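Conserved protein (Methanosarcina mazei, PDB 2NR4) binds flavin mononucleotide as an archaeal flavoprotein of the DUF447 family. Local coordinates at the interface of chains A and B. Coordinates in Å, arbitrary orientation; residue numbers count along the deposited sequence, not the author numbering. Chains: chain A/B, Conserved hypothetical protein.

The interface of chains A and B. Residues chain A 25, 31-33, 80; chain B 154-156.
The backbone N-H of A:Glu32 donates to the carbonyl O of B:Pro156, a hydrogen bond of 2.9 Å between N and O that is nearly straight, with 173° at the hydrogen. The donor is tilted 26° from the carbonyl plane. This bond ties strand 29-37 of one DUF447 flavoprotein chain to a Pro-Val-Pro segment of the other chain of the deposited dimer, just ahead of helix 158-176. The segment has no regular secondary structure of its own; its backbone is extended from B:Pro154 to B:Pro156, and it turns the B:Pro156 carbonyl and the B:Val155 side chain towards chain A.

B:Val155 has the most surface hidden in this patch, and both methyls make contacts. A chi1 of 66° sets CG1 in the cleft flanked by the valine's own N and C, facing the carbonyl O of A:Gly25 at 3.3 Å, while also lying 3.8 Å from CB of A:Ser31. CG2 meets CG2 of A:Ile33 at 3.8 Å, the two side chains crossing obliquely. The methyls thus spread along the strand, CG1 towards A:Ser31 and CG2 towards A:Ile33, with the loop carbonyl of A:Gly25 against CB and both methyls. The hydroxyl OG of A:Ser31 reaches the same A:Gly25 oxygen in a weak hydrogen bond of 3.4 Å between OG and O.

Beyond the hydrogen bond, the backbone carbonyl O of A:Glu32 lies over one face of the B:Pro156 pyrrolidine ring, 3.7 Å from CD. The CB and CG of A:Glu32 pack alongside the proline carbonyl, CB lying 3.7 Å from B:Pro156 O. A:Val80, following strand 75-79, approaches more loosely, with CG1 4.1 Å from B:Pro154 O. Two-fold symmetry repeats this patch with the chains exchanged; the symmetric pairing may be the biological one, though the structure alone does not show it.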
loop_
_atom_site.group_PDB
_atom_site.type_symbol
_atom_site.label_atom_id
_atom_site.label_comp_id
_atom_site.label_asym_id
_atom_site.label_seq_id
_atom_site.Cartn_x
_atom_site.Cartn_y
_atom_site.Cartn_z
ATOM N N GLY A 25 -8.459 -9.879 -0.343
ATOM C CA GLY A 25 -7.935 -8.638 0.211
ATOM C C GLY A 25 -8.398 -8.345 1.613
ATOM O O GLY A 25 -8.104 -7.276 2.119
ATOM N N SER A 31 -8.046 -3.526 6.870
ATOM C CA SER A 31 -7.850 -3.505 5.417
ATOM C C SER A 31 -8.688 -2.324 4.903
ATOM O O SER A 31 -9.891 -2.290 5.119
ATOM C CB SER A 31 -8.360 -4.835 4.812
ATOM O OG SER A 31 -7.587 -5.974 5.252
ATOM N N GLU A 32 -8.050 -1.366 4.239
ATOM C CA GLU A 32 -8.754 -0.159 3.762
ATOM C C GLU A 32 -9.303 -0.439 2.379
ATOM O O GLU A 32 -8.551 -0.516 1.371
ATOM C CB GLU A 32 -7.826 1.064 3.744
ATOM C CG GLU A 32 -7.076 1.310 5.093
ATOM C CD GLU A 32 -7.972 1.795 6.227
ATOM O OE1 GLU A 32 -9.196 2.070 5.991
ATOM O OE2 GLU A 32 -7.456 1.894 7.385
ATOM N N ILE A 33 -10.630 -0.574 2.335
ATOM C CA ILE A 33 -11.312 -0.927 1.092
ATOM C C ILE A 33 -12.380 0.126 0.776
ATOM O O ILE A 33 -12.607 1.034 1.549
ATOM C CB ILE A 33 -11.908 -2.343 1.175
ATOM C CG1 ILE A 33 -12.735 -2.561 2.460
ATOM C CG2 ILE A 33 -10.739 -3.402 1.071
ATOM C CD1 ILE A 33 -14.132 -1.968 2.450
ATOM N N VAL A 80 -11.730 -4.068 -3.212
ATOM C CA VAL A 80 -10.287 -3.727 -3.182
ATOM C C VAL A 80 -9.979 -2.829 -4.360
ATOM O O VAL A 80 -10.261 -3.186 -5.516
ATOM C CB VAL A 80 -9.354 -4.984 -3.188
ATOM C CG1 VAL A 80 -7.880 -4.530 -3.325
ATOM C CG2 VAL A 80 -9.584 -5.832 -1.919
ATOM N N PRO B 154 -2.680 -8.243 -1.951
ATOM C CA PRO B 154 -2.246 -7.009 -1.278
ATOM C C PRO B 154 -3.437 -6.058 -1.092
ATOM O O PRO B 154 -4.303 -5.987 -1.949
ATOM C CB PRO B 154 -1.280 -6.377 -2.298
ATOM C CG PRO B 154 -0.777 -7.526 -3.080
ATOM C CD PRO B 154 -1.954 -8.430 -3.229
ATOM N N VAL B 155 -3.491 -5.346 0.018
ATOM C CA VAL B 155 -4.608 -4.406 0.239
ATOM C C VAL B 155 -4.005 -3.266 1.001
ATOM O O VAL B 155 -3.066 -3.503 1.799
ATOM C CB VAL B 155 -5.789 -5.062 1.036
ATOM C CG1 VAL B 155 -5.402 -5.443 2.489
ATOM C CG2 VAL B 155 -7.023 -4.121 1.051
ATOM N N PRO B 156 -4.484 -2.027 0.752
ATOM C CA PRO B 156 -3.959 -0.912 1.549
ATOM C C PRO B 156 -4.159 -1.140 3.039
ATOM O O PRO B 156 -5.241 -1.599 3.482
ATOM C CB PRO B 156 -4.771 0.278 1.042
ATOM C CG PRO B 156 -5.049 -0.085 -0.381
ATOM C CD PRO B 156 -5.449 -1.539 -0.266
#